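Local coordinates for uncharacterized protein (Neisseria gonorrhoeae, PDB 5V77), which is of unknown function but folds as a small all-beta protein of the NGO_1070-like family, with two copies in its assembly, at residues N16-E21 with P74-E79; T30-F35 with Y46-N51; N60-Y65 with V95-K100; S89-D94 with E104-E109. All coordinates share one frame; numbering follows the deposited sequence.

Contact 1 (N16-E21 with P74-E79); sequences NVSLYE and PLFIPE
L75 N gives its hydrogen to L19 O at 2.8 Å, and L19 N gives one back to L75 O. V17 and I77 make a second such pair, in which I77 N meets V17 O at 2.8 Å. One residue earlier, N16 N reaches P78 O at 2.8 Å, with the donor well above the carbonyl plane. N16 and V17 both face I77, which makes a G1 beta bulge at the start of strand 17-25. The two strands are antiparallel neighbours, and strand 17-25 is flanked on its other edge by strand 30-37. L19, L75, V17 and I77 share one face. L19 CD2 touches L75 CD2 at 4.1 Å, and I77 CD1 lies 4.0 Å from L19 CB. I99 packs on both leucines from this side. S18 and F76 form the non-hydrogen-bonded pair on the reverse face. S18 OG stands anti to its backbone N (chi1 179°), and P74 CB closes on S18 OG at 3.3 Å. F76 is modelled in two positions. In the one described here its CE2 comes 3.2 Å from S18 OG, which lies obliquely to the ring, so this approach is less certain.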
loop_
_atom_site.group_PDB
_atom_site.type_symbol
_atom_site.label_atom_id
_atom_site.label_comp_id
_atom_site.label_asym_id
_atom_site.label_seq_id
_atom_site.Cartn_x
_atom_site.Cartn_y
_atom_site.Cartn_z
ATOM N N ASN A 16 -18.750 10.369 -3.587
ATOM C CA ASN A 16 -19.593 9.181 -3.504
ATOM C C ASN A 16 -19.103 8.071 -4.437
ATOM O O ASN A 16 -19.808 7.605 -5.328
ATOM C CB ASN A 16 -21.057 9.558 -3.775
ATOM C CG ASN A 16 -21.574 10.606 -2.791
ATOM O OD1 ASN A 16 -21.072 10.730 -1.669
ATOM N ND2 ASN A 16 -22.572 11.371 -3.211
ATOM N N VAL A 17 -17.864 7.636 -4.209
ATOM C CA VAL A 17 -17.264 6.566 -4.988
ATOM C C VAL A 17 -16.955 5.376 -4.079
ATOM O O VAL A 17 -16.980 5.471 -2.855
ATOM C CB VAL A 17 -15.986 7.030 -5.707
ATOM C CG1 VAL A 17 -16.331 8.084 -6.756
ATOM C CG2 VAL A 17 -15.018 7.576 -4.684
ATOM N N SER A 18 -16.604 4.257 -4.709
ATOM C CA SER A 18 -16.293 3.013 -4.007
ATOM C C SER A 18 -14.929 2.529 -4.467
ATOM O O SER A 18 -14.770 2.163 -5.633
ATOM C CB SER A 18 -17.365 1.959 -4.285
ATOM O OG SER A 18 -17.057 0.746 -3.612
ATOM N N LEU A 19 -13.957 2.522 -3.553
ATOM C CA LEU A 19 -12.613 2.034 -3.849
ATOM C C LEU A 19 -12.576 0.510 -3.798
ATOM O O LEU A 19 -12.970 -0.093 -2.795
ATOM C CB LEU A 19 -11.623 2.613 -2.844
ATOM C CG LEU A 19 -10.191 2.070 -2.918
ATOM C CD1 LEU A 19 -9.534 2.594 -4.179
ATOM C CD2 LEU A 19 -9.439 2.534 -1.700
ATOM N N TYR A 20 -12.091 -0.126 -4.874
ATOM C CA TYR A 20 -12.051 -1.582 -4.896
ATOM C C TYR A 20 -10.660 -2.158 -5.102
ATOM O O TYR A 20 -10.505 -3.380 -5.007
ATOM C CB TYR A 20 -13.008 -2.156 -5.961
ATOM C CG TYR A 20 -12.625 -1.911 -7.412
ATOM C CD1 TYR A 20 -13.110 -0.807 -8.107
ATOM C CD2 TYR A 20 -11.799 -2.803 -8.095
ATOM C CE1 TYR A 20 -12.754 -0.585 -9.451
ATOM C CE2 TYR A 20 -11.442 -2.598 -9.423
ATOM C CZ TYR A 20 -11.925 -1.480 -10.095
ATOM O OH TYR A 20 -11.582 -1.274 -11.418
ATOM N N GLU A 21 -9.646 -1.338 -5.366
ATOM C CA GLU A 21 -8.300 -1.890 -5.453
ATOM C C GLU A 21 -7.263 -0.783 -5.374
ATOM O O GLU A 21 -7.520 0.377 -5.704
ATOM C CB GLU A 21 -8.100 -2.694 -6.738
ATOM C CG GLU A 21 -8.187 -1.842 -7.962
ATOM C CD GLU A 21 -7.948 -2.620 -9.223
ATOM O OE1 GLU A 21 -8.020 -3.859 -9.182
ATOM O OE2 GLU A 21 -7.689 -1.990 -10.264
ATOM N N PRO A 74 -15.164 -3.565 -0.813
ATOM C CA PRO A 74 -15.181 -2.222 -1.411
ATOM C C PRO A 74 -15.269 -1.165 -0.325
ATOM O O PRO A 74 -15.971 -1.368 0.659
ATOM C CB PRO A 74 -16.455 -2.221 -2.278
ATOM C CG PRO A 74 -16.956 -3.636 -2.274
ATOM C CD PRO A 74 -16.429 -4.277 -1.030
ATOM N N LEU A 75 -14.560 -0.059 -0.480
ATOM C CA LEU A 75 -14.539 0.988 0.533
ATOM C C LEU A 75 -15.333 2.182 0.014
ATOM O O LEU A 75 -14.884 2.876 -0.901
ATOM C CB LEU A 75 -13.095 1.370 0.856
ATOM C CG LEU A 75 -12.844 2.413 1.946
ATOM C CD1 LEU A 75 -13.238 1.852 3.307
ATOM C CD2 LEU A 75 -11.373 2.847 1.936
ATOM N N PHE A 76 -16.476 2.455 0.621
ATOM C CA PHE A 76 -17.297 3.569 0.172
ATOM C C PHE A 76 -16.760 4.880 0.745
ATOM O O PHE A 76 -16.475 4.977 1.942
ATOM C CB PHE A 76 -18.750 3.310 0.560
ATOM C CG PHE A 76 -19.256 1.976 0.071
ATOM C CD1 PHE A 76 -19.713 1.018 0.957
ATOM C CD2 PHE A 76 -19.213 1.665 -1.279
ATOM C CE1 PHE A 76 -20.158 -0.211 0.500
ATOM C CE2 PHE A 76 -19.651 0.446 -1.743
ATOM C CZ PHE A 76 -20.129 -0.496 -0.852
ATOM N N ILE A 77 -16.588 5.877 -0.129
ATOM C CA ILE A 77 -15.902 7.118 0.202
ATOM C C ILE A 77 -16.795 8.296 -0.167
ATOM O O ILE A 77 -17.139 8.464 -1.346
ATOM C CB ILE A 77 -14.552 7.225 -0.527
ATOM C CG1 ILE A 77 -13.612 6.088 -0.111
ATOM C CG2 ILE A 77 -13.902 8.570 -0.257
ATOM C CD1 ILE A 77 -12.354 6.013 -0.969
ATOM N N PRO A 78 -17.191 9.134 0.796
ATOM C CA PRO A 78 -17.938 10.354 0.440
ATOM C C PRO A 78 -17.179 11.287 -0.492
ATOM O O PRO A 78 -17.776 11.844 -1.424
ATOM C CB PRO A 78 -18.199 11.006 1.805
ATOM C CG PRO A 78 -18.145 9.862 2.784
ATOM C CD PRO A 78 -17.075 8.955 2.251
ATOM N N GLU A 79 -15.888 11.494 -0.256
ATOM C CA GLU A 79 -15.068 12.385 -1.073
ATOM C C GLU A 79 -13.612 12.174 -0.689
ATOM O O GLU A 79 -13.309 11.628 0.373
ATOM C CB GLU A 79 -15.458 13.853 -0.882
ATOM C CG GLU A 79 -15.165 14.367 0.512
ATOM C CD GLU A 79 -15.819 15.707 0.782
ATOM O OE1 GLU A 79 -16.164 16.417 -0.190
ATOM O OE2 GLU A 79 -15.995 16.040 1.974
#

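Contact 2 (T30-F35 with Y46-N51); sequences TLTLSF and YIKCSN
L31 and C49 exchange two backbone hydrogen bonds, and L33 and I47 exchange two more. The shortest runs from C49 N to L31 O at 2.7 Å. Between the pairs T32 CA lies 3.4 Å from I47 O. Just beyond them Y46 CA lies 3.1 Å from L33 O. L31, L33, I47 and C49 turn to one face. Further on, the end of F35 comes in beside them. Its ring atom CE1 meets I47 CD1 at 3.8 Å, and Y46 CA sits at the ring edge. On the reverse face T30 has its methyl CG2 anti to the backbone N, which sets T30 CG2 against K48 CG at 3.7 Å. T32 CG2 packs likewise on Y46 CB at 3.8 Å, obliquely to the tyrosine ring.

At the far end one water bridges the strands. It donates to T30 OG1 and to N51 OD1, each at 2.8 Å. D26 also bonds T30 OG1, and E104, in its modelled position, bonds N51 ND2, so both side chains are held from outside. F14 meets the F35 ring edge-to-face. I91 packs against L33, I47 and C49, and I101 against L33 and C49. The arrangement is that of an antiparallel beta hairpin of strands 30-37 and 43-58, with an apolar face turned to the strands across the core.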
loop_
_atom_site.group_PDB
_atom_site.type_symbol
_atom_site.label_atom_id
_atom_site.label_comp_id
_atom_site.label_asym_id
_atom_site.label_seq_id
_atom_site.Cartn_x
_atom_site.Cartn_y
_atom_site.Cartn_z
ATOM N N THR A 30 4.490 3.802 -8.964
ATOM C CA THR A 30 3.165 4.371 -9.157
ATOM C C THR A 30 2.149 3.532 -8.406
ATOM O O THR A 30 2.240 2.291 -8.392
ATOM C CB THR A 30 2.798 4.424 -10.641
ATOM O OG1 THR A 30 3.694 5.311 -11.295
ATOM C CG2 THR A 30 1.351 4.923 -10.843
ATOM N N LEU A 31 1.197 4.216 -7.771
ATOM C CA LEU A 31 0.033 3.583 -7.164
ATOM C C LEU A 31 -1.219 4.061 -7.875
ATOM O O LEU A 31 -1.415 5.275 -8.051
ATOM C CB LEU A 31 -0.075 3.916 -5.673
ATOM C CG LEU A 31 0.791 3.054 -4.750
ATOM C CD1 LEU A 31 0.801 3.681 -3.381
ATOM C CD2 LEU A 31 0.216 1.632 -4.689
ATOM N N THR A 32 -2.081 3.122 -8.257
ATOM C CA THR A 32 -3.357 3.480 -8.870
ATOM C C THR A 32 -4.482 2.947 -8.002
ATOM O O THR A 32 -4.490 1.764 -7.624
ATOM C CB THR A 32 -3.470 2.942 -10.302
ATOM O OG1 THR A 32 -2.370 3.445 -11.075
ATOM C CG2 THR A 32 -4.793 3.410 -10.968
ATOM N N LEU A 33 -5.414 3.827 -7.679
ATOM C CA LEU A 33 -6.609 3.487 -6.923
ATOM C C LEU A 33 -7.773 3.466 -7.898
ATOM O O LEU A 33 -7.941 4.417 -8.661
ATOM C CB LEU A 33 -6.855 4.518 -5.818
ATOM C CG LEU A 33 -6.075 4.370 -4.508
ATOM C CD1 LEU A 33 -4.572 4.467 -4.748
ATOM C CD2 LEU A 33 -6.502 5.451 -3.518
ATOM N N SER A 34 -8.562 2.384 -7.898
ATOM C CA SER A 34 -9.663 2.271 -8.847
ATOM C C SER A 34 -10.995 2.235 -8.121
ATOM O O SER A 34 -11.104 1.665 -7.030
ATOM C CB SER A 34 -9.522 1.034 -9.728
ATOM O OG SER A 34 -8.356 1.163 -10.529
ATOM N N PHE A 35 -12.016 2.806 -8.778
ATOM C CA PHE A 35 -13.288 3.108 -8.140
ATOM C C PHE A 35 -14.451 2.711 -9.031
ATOM O O PHE A 35 -14.370 2.804 -10.259
ATOM C CB PHE A 35 -13.426 4.608 -7.844
ATOM C CG PHE A 35 -12.325 5.163 -6.986
ATOM C CD1 PHE A 35 -11.127 5.583 -7.561
ATOM C CD2 PHE A 35 -12.493 5.276 -5.606
ATOM C CE1 PHE A 35 -10.096 6.109 -6.770
ATOM C CE2 PHE A 35 -11.482 5.801 -4.808
ATOM C CZ PHE A 35 -10.280 6.216 -5.383
ATOM N N TYR A 46 -10.245 6.352 -11.845
ATOM C CA TYR A 46 -9.038 6.001 -11.095
ATOM C C TYR A 46 -8.312 7.266 -10.669
ATOM O O TYR A 46 -8.481 8.332 -11.267
ATOM C CB TYR A 46 -8.102 5.117 -11.931
ATOM C CG TYR A 46 -7.572 5.797 -13.182
ATOM C CD1 TYR A 46 -6.461 6.652 -13.129
ATOM C CD2 TYR A 46 -8.182 5.586 -14.420
ATOM C CE1 TYR A 46 -5.982 7.286 -14.283
ATOM C CE2 TYR A 46 -7.712 6.214 -15.574
ATOM C CZ TYR A 46 -6.612 7.053 -15.497
ATOM O OH TYR A 46 -6.155 7.674 -16.643
ATOM N N ILE A 47 -7.501 7.130 -9.625
ATOM C CA ILE A 47 -6.540 8.158 -9.225
ATOM C C ILE A 47 -5.162 7.538 -9.335
ATOM O O ILE A 47 -4.890 6.496 -8.719
ATOM C CB ILE A 47 -6.793 8.657 -7.794
ATOM C CG1 ILE A 47 -8.158 9.325 -7.706
ATOM C CG2 ILE A 47 -5.676 9.624 -7.364
ATOM C CD1 ILE A 47 -8.596 9.603 -6.258
ATOM N N LYS A 48 -4.292 8.178 -10.104
ATOM C CA LYS A 48 -2.947 7.668 -10.363
ATOM C C LYS A 48 -1.932 8.538 -9.628
ATOM O O LYS A 48 -1.852 9.750 -9.876
ATOM C CB LYS A 48 -2.664 7.668 -11.863
ATOM C CG LYS A 48 -1.254 7.154 -12.253
ATOM C CD LYS A 48 -1.068 7.298 -13.770
ATOM C CE LYS A 48 0.360 7.032 -14.216
ATOM N NZ LYS A 48 0.479 7.102 -15.717
ATOM N N CYS A 49 -1.164 7.926 -8.734
ATOM C CA CYS A 49 -0.184 8.631 -7.907
ATOM C C CYS A 49 1.189 8.234 -8.436
ATOM O O CYS A 49 1.633 7.111 -8.208
ATOM C CB CYS A 49 -0.359 8.255 -6.443
ATOM S SG CYS A 49 -2.068 8.599 -5.824
ATOM N N SER A 50 1.854 9.133 -9.166
ATOM C CA SER A 50 3.111 8.794 -9.836
ATOM C C SER A 50 4.318 9.297 -9.050
ATOM O O SER A 50 4.360 10.466 -8.642
ATOM C CB SER A 50 3.158 9.376 -11.253
ATOM O OG SER A 50 2.081 8.869 -12.015
ATOM N N ASN A 51 5.317 8.415 -8.892
ATOM C CA ASN A 51 6.534 8.676 -8.127
ATOM C C ASN A 51 6.168 8.848 -6.663
ATOM O O ASN A 51 6.136 9.959 -6.121
ATOM C CB ASN A 51 7.304 9.880 -8.701
ATOM C CG ASN A 51 7.851 9.585 -10.070
ATOM O OD1 ASN A 51 7.868 8.421 -10.490
ATOM N ND2 ASN A 51 8.279 10.616 -10.791
HETATM O O HOH W 1 6.040 6.741 -11.704
#

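Contact 3 (N60-Y65 with V95-K100); sequences NNFVDY and VGIIIK
F62 holds CG anti to its backbone N (chi1 -178°), and in I97 chi2 is 144°, off the staggered value, which sets CD1 toward F62 and V63. The F62 and I97 side chains cross at about a right angle, and F62 CD1 touches I97 CD1 at 3.7 Å. I97 CD1 also meets V63 CG2 at 3.5 Å, so two consecutive residues of the loop grip the end of one isoleucine. The F62 ring lies against the backbone as well. V95 O sits over one face, 3.9 Å above the plane of the F62 ring and offset toward the rim. G96 CA comes obliquely to F62 CD2 at 3.7 Å, and the glycine backbone there has a positive phi (86°). V95 and I97 are tied around the glycine by a bond from V95 N to I97 O at 2.8 Å.

The loop 60-65 thus leans on the turn that joins strands 89-94 and 98-103. L75, L57 and L72 also pack on I97. Further along the loop, Y65 OH bonds I52 O of the second subunit. With carbon contacts and a ring against a peptide oxygen but no polar bond between the segments, the loop is held here by shape and by apolar burial at I97 and V63 rather than by directed bonds.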
loop_
_atom_site.group_PDB
_atom_site.type_symbol
_atom_site.label_atom_id
_atom_site.label_comp_id
_atom_site.label_asym_id
_atom_site.label_seq_id
_atom_site.Cartn_x
_atom_site.Cartn_y
_atom_site.Cartn_z
ATOM N N ASN A 60 -7.433 1.752 11.836
ATOM C CA ASN A 60 -7.981 2.540 12.942
ATOM C C ASN A 60 -9.058 1.782 13.715
ATOM O O ASN A 60 -10.072 2.356 14.114
ATOM C CB ASN A 60 -8.531 3.873 12.436
ATOM C CG ASN A 60 -7.732 5.054 12.929
ATOM O OD1 ASN A 60 -6.686 5.386 12.367
ATOM N ND2 ASN A 60 -8.219 5.700 13.981
ATOM N N ASN A 61 -8.839 0.483 13.923
ATOM C CA ASN A 61 -9.779 -0.357 14.673
ATOM C C ASN A 61 -11.203 -0.196 14.147
ATOM O O ASN A 61 -12.173 -0.284 14.900
ATOM C CB ASN A 61 -9.720 -0.054 16.177
ATOM C CG ASN A 61 -10.219 -1.214 17.032
ATOM O OD1 ASN A 61 -10.235 -2.363 16.589
ATOM N ND2 ASN A 61 -10.633 -0.913 18.261
ATOM N N PHE A 62 -11.329 0.057 12.845
ATOM C CA PHE A 62 -12.625 0.250 12.211
ATOM C C PHE A 62 -13.191 -1.044 11.645
ATOM O O PHE A 62 -14.393 -1.302 11.780
ATOM C CB PHE A 62 -12.524 1.297 11.101
ATOM C CG PHE A 62 -13.831 1.579 10.422
ATOM C CD1 PHE A 62 -14.241 0.820 9.337
ATOM C CD2 PHE A 62 -14.651 2.606 10.865
ATOM C CE1 PHE A 62 -15.446 1.071 8.714
ATOM C CE2 PHE A 62 -15.859 2.868 10.239
ATOM C CZ PHE A 62 -16.259 2.102 9.162
ATOM N N VAL A 63 -12.359 -1.847 10.989
ATOM C CA VAL A 63 -12.797 -3.130 10.456
ATOM C C VAL A 63 -12.917 -4.118 11.606
ATOM O O VAL A 63 -11.986 -4.276 12.404
ATOM C CB VAL A 63 -11.822 -3.647 9.386
ATOM C CG1 VAL A 63 -12.402 -4.868 8.686
ATOM C CG2 VAL A 63 -11.508 -2.560 8.379
ATOM N N ASP A 64 -14.073 -4.770 11.705
ATOM C CA ASP A 64 -14.272 -5.844 12.671
ATOM C C ASP A 64 -13.827 -7.135 12.004
ATOM O O ASP A 64 -14.537 -7.688 11.161
ATOM C CB ASP A 64 -15.728 -5.921 13.120
ATOM C CG ASP A 64 -15.956 -6.998 14.161
ATOM O OD1 ASP A 64 -14.961 -7.540 14.689
ATOM O OD2 ASP A 64 -17.132 -7.307 14.450
ATOM N N TYR A 65 -12.642 -7.616 12.373
ATOM C CA TYR A 65 -12.125 -8.836 11.773
ATOM C C TYR A 65 -12.797 -10.086 12.324
ATOM O O TYR A 65 -12.787 -11.123 11.654
ATOM C CB TYR A 65 -10.609 -8.897 11.955
ATOM C CG TYR A 65 -9.903 -7.861 11.113
ATOM C CD1 TYR A 65 -10.023 -7.881 9.730
ATOM C CD2 TYR A 65 -9.136 -6.854 11.690
ATOM C CE1 TYR A 65 -9.394 -6.944 8.935
ATOM C CE2 TYR A 65 -8.492 -5.900 10.893
ATOM C CZ TYR A 65 -8.632 -5.957 9.517
ATOM O OH TYR A 65 -8.017 -5.033 8.701
ATOM N N VAL A 95 -12.332 7.659 6.208
ATOM C CA VAL A 95 -13.645 7.040 6.386
ATOM C C VAL A 95 -13.578 6.042 7.533
ATOM O O VAL A 95 -14.037 4.897 7.419
ATOM C CB VAL A 95 -14.124 6.362 5.091
ATOM C CG1 VAL A 95 -14.405 7.411 4.039
ATOM C CG2 VAL A 95 -13.081 5.382 4.575
ATOM N N GLY A 96 -13.016 6.473 8.651
ATOM C CA GLY A 96 -12.749 5.557 9.740
ATOM C C GLY A 96 -11.401 4.935 9.468
ATOM O O GLY A 96 -10.425 5.215 10.161
ATOM N N ILE A 97 -11.338 4.109 8.426
ATOM C CA ILE A 97 -10.061 3.763 7.826
ATOM C C ILE A 97 -9.469 5.026 7.214
ATOM O O ILE A 97 -10.195 5.870 6.676
ATOM C CB ILE A 97 -10.282 2.653 6.785
ATOM C CG1 ILE A 97 -10.687 1.359 7.498
ATOM C CG2 ILE A 97 -9.074 2.468 5.897
ATOM C CD1 ILE A 97 -11.691 0.552 6.738
ATOM N N ILE A 98 -8.155 5.186 7.317
ATOM C CA ILE A 98 -7.460 6.346 6.764
ATOM C C ILE A 98 -6.411 5.881 5.763
ATOM O O ILE A 98 -5.631 4.968 6.049
ATOM C CB ILE A 98 -6.816 7.198 7.872
ATOM C CG1 ILE A 98 -7.917 7.774 8.769
ATOM C CG2 ILE A 98 -5.958 8.300 7.274
ATOM C CD1 ILE A 98 -7.457 8.867 9.703
ATOM N N ILE A 99 -6.403 6.512 4.588
ATOM C CA ILE A 99 -5.404 6.280 3.556
ATOM C C ILE A 99 -4.820 7.630 3.166
ATOM O O ILE A 99 -5.566 8.560 2.841
ATOM C CB ILE A 99 -5.996 5.575 2.319
ATOM C CG1 ILE A 99 -6.453 4.157 2.674
ATOM C CG2 ILE A 99 -4.942 5.527 1.172
ATOM C CD1 ILE A 99 -7.430 3.549 1.669
ATOM N N LYS A 100 -3.490 7.741 3.194
ATOM C CA LYS A 100 -2.803 8.958 2.774
ATOM C C LYS A 100 -1.747 8.564 1.759
ATOM O O LYS A 100 -0.984 7.623 1.998
ATOM C CB LYS A 100 -2.123 9.681 3.945
ATOM C CG LYS A 100 -3.052 10.247 5.012
ATOM C CD LYS A 100 -2.252 11.118 5.985
ATOM C CE LYS A 100 -3.116 11.673 7.104
ATOM N NZ LYS A 100 -2.322 12.496 8.065
#

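Contact 4 (S89-D94 with E104-E109); sequences SEIIID and ETINFE
I106 of strand 105-109 meets S89 and I91 of strand 89-94 across the interior of a curled antiparallel sheet, in which these two strands are not paired. Their axes approach to 6.7 Å and lie at 56° to each other, near the corner where the chain turns at E104. I106 carries the contact. Its CD1 methyl rests on the backbone of S89, 3.6 Å from S89 O, and lies 3.7 Å from E90 N. The same I106 CD1 reaches S89 CB at 3.9 Å and I91 CG2 at 4.1 Å. I91 has CG1 in the position between its backbone N and carbonyl carbon (chi1 50°). This leaves CG2 beside the backbone N, where it meets both CD1 and CG2 of I106, the two side chains passing at a slant.

The polar part lies at the corner. A water bonds S89 OG at 2.6 Å and donates to E104 O at 2.8 Å, so it links the S89 side chain to the E104 backbone. Y65 of the second subunit packs on E104. E104 and T105 both face S50 of strand 43-58, a classic beta bulge where the chain passes from strand 98-103 to strand 105-109. The contact is of the kind made when side chains of unpaired strands meet inside a curled antiparallel sheet.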
loop_
_atom_site.group_PDB
_atom_site.type_symbol
_atom_site.label_atom_id
_atom_site.label_comp_id
_atom_site.label_asym_id
_atom_site.label_seq_id
_atom_site.Cartn_x
_atom_site.Cartn_y
_atom_site.Cartn_z
ATOM N N SER A 89 1.940 16.254 -4.575
ATOM C CA SER A 89 0.544 16.323 -4.167
ATOM C C SER A 89 0.240 15.180 -3.202
ATOM O O SER A 89 0.991 14.210 -3.100
ATOM C CB SER A 89 -0.401 16.280 -5.383
ATOM O OG SER A 89 -0.213 17.426 -6.210
ATOM N N GLU A 90 -0.888 15.304 -2.500
ATOM C CA GLU A 90 -1.292 14.316 -1.510
ATOM C C GLU A 90 -2.798 14.123 -1.582
ATOM O O GLU A 90 -3.542 15.101 -1.687
ATOM C CB GLU A 90 -0.884 14.764 -0.095
ATOM C CG GLU A 90 -1.165 13.731 0.995
ATOM C CD GLU A 90 -0.809 14.242 2.375
ATOM O OE1 GLU A 90 -0.345 15.388 2.469
ATOM O OE2 GLU A 90 -0.985 13.499 3.365
ATOM N N ILE A 91 -3.251 12.867 -1.524
ATOM C CA ILE A 91 -4.669 12.584 -1.330
ATOM C C ILE A 91 -4.851 12.028 0.073
ATOM O O ILE A 91 -3.991 11.299 0.583
ATOM C CB ILE A 91 -5.257 11.618 -2.377
ATOM C CG1 ILE A 91 -4.407 10.354 -2.528
ATOM C CG2 ILE A 91 -5.450 12.322 -3.717
ATOM C CD1 ILE A 91 -5.132 9.274 -3.310
ATOM N N ILE A 92 -5.970 12.376 0.694
ATOM C CA ILE A 92 -6.330 11.848 2.001
ATOM C C ILE A 92 -7.734 11.277 1.917
ATOM O O ILE A 92 -8.665 11.961 1.479
ATOM C CB ILE A 92 -6.239 12.914 3.102
ATOM C CG1 ILE A 92 -4.800 13.409 3.217
ATOM C CG2 ILE A 92 -6.709 12.326 4.435
ATOM C CD1 ILE A 92 -4.605 14.446 4.292
ATOM N N ILE A 93 -7.877 10.015 2.311
ATOM C CA ILE A 93 -9.170 9.355 2.430
ATOM C C ILE A 93 -9.396 9.097 3.909
ATOM O O ILE A 93 -8.582 8.426 4.549
ATOM C CB ILE A 93 -9.205 8.040 1.637
ATOM C CG1 ILE A 93 -8.998 8.304 0.136
ATOM C CG2 ILE A 93 -10.501 7.286 1.927
ATOM C CD1 ILE A 93 -8.685 7.051 -0.662
ATOM N N ASP A 94 -10.480 9.627 4.462
ATOM C CA ASP A 94 -10.744 9.481 5.895
ATOM C C ASP A 94 -12.175 8.976 6.055
ATOM O O ASP A 94 -13.119 9.764 6.020
ATOM C CB ASP A 94 -10.510 10.798 6.626
ATOM C CG ASP A 94 -10.543 10.651 8.143
ATOM O OD1 ASP A 94 -11.118 9.665 8.656
ATOM O OD2 ASP A 94 -9.996 11.540 8.827
ATOM N N GLU A 104 4.767 12.617 -6.503
ATOM C CA GLU A 104 5.198 13.796 -7.251
ATOM C C GLU A 104 4.065 14.355 -8.105
ATOM O O GLU A 104 3.899 15.580 -8.190
ATOM C CB GLU A 104 6.414 13.473 -8.115
ATOM C CG GLU A 104 6.990 14.657 -8.884
ATOM C CD GLU A 104 8.384 14.363 -9.401
ATOM O OE1 GLU A 104 9.106 15.311 -9.808
ATOM O OE2 GLU A 104 8.759 13.167 -9.379
ATOM N N THR A 105 3.275 13.489 -8.742
ATOM C CA THR A 105 2.117 13.934 -9.505
ATOM C C THR A 105 0.938 13.050 -9.159
ATOM O O THR A 105 1.098 11.852 -8.913
ATOM C CB THR A 105 2.363 13.907 -11.027
ATOM O OG1 THR A 105 2.480 12.558 -11.465
ATOM C CG2 THR A 105 3.643 14.621 -11.381
ATOM N N ILE A 106 -0.241 13.650 -9.096
ATOM C CA ILE A 106 -1.472 12.892 -8.889
ATOM C C ILE A 106 -2.441 13.353 -9.958
ATOM O O ILE A 106 -2.683 14.560 -10.096
ATOM C CB ILE A 106 -2.060 13.083 -7.480
ATOM C CG1 ILE A 106 -1.082 12.532 -6.431
ATOM C CG2 ILE A 106 -3.419 12.362 -7.375
ATOM C CD1 ILE A 106 -1.578 12.592 -4.982
ATOM N N ASN A 107 -2.923 12.418 -10.770
ATOM C CA ASN A 107 -3.877 12.701 -11.834
ATOM C C ASN A 107 -5.043 11.740 -11.700
ATOM O O ASN A 107 -4.965 10.748 -10.975
ATOM C CB ASN A 107 -3.246 12.555 -13.225
ATOM C CG ASN A 107 -2.147 13.554 -13.470
ATOM O OD1 ASN A 107 -0.981 13.186 -13.580
ATOM N ND2 ASN A 107 -2.511 14.828 -13.558
ATOM N N PHE A 108 -6.124 12.023 -12.423
ATOM C CA PHE A 108 -7.289 11.163 -12.277
ATOM C C PHE A 108 -8.206 11.305 -13.486
ATOM O O PHE A 108 -8.174 12.309 -14.204
ATOM C CB PHE A 108 -8.036 11.479 -10.975
ATOM C CG PHE A 108 -8.378 12.935 -10.799
ATOM C CD1 PHE A 108 -9.578 13.443 -11.281
ATOM C CD2 PHE A 108 -7.515 13.795 -10.132
ATOM C CE1 PHE A 108 -9.904 14.781 -11.118
ATOM C CE2 PHE A 108 -7.838 15.141 -9.971
ATOM C CZ PHE A 108 -9.039 15.630 -10.462
ATOM N N GLU A 109 -9.004 10.257 -13.715
ATOM C CA GLU A 109 -10.038 10.208 -14.744
ATOM C C GLU A 109 -11.260 9.554 -14.111
ATOM O O GLU A 109 -11.119 8.619 -13.303
ATOM C CB GLU A 109 -9.609 9.411 -15.996
ATOM C CG GLU A 109 -8.613 10.099 -16.923
ATOM C CD GLU A 109 -9.297 10.956 -17.968
ATOM O OE1 GLU A 109 -8.768 11.060 -19.101
ATOM O OE2 GLU A 109 -10.369 11.513 -17.659
HETATM O O HOH W 2 1.876 17.550 -7.834
#

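Overall arrangement
Contacts 1 and 2 are ladders of backbone hydrogen bonds between neighbouring strands. They are joined, since strands 17-25 and 30-37 pair through Y20 and S34. Contacts 3 and 4 have no such ladder and rest mainly on apolar side chains. Contacts 1, 2 and 4 lie about 7 to 8 Å from the chain's centre and are partly buried, with apolar faces inward. Contact 3 lies at the periphery, about 13 Å from that centre, and ties a surface loop to the sheet. Strand 105-109 of contact 4 pairs with strand 43-58 of contact 2, and strand 98-103 of contact 3 is bonded to strand 89-94. I77 of contact 1 touches I93, and L75 touches V95 and I97, so the apolar faces run together.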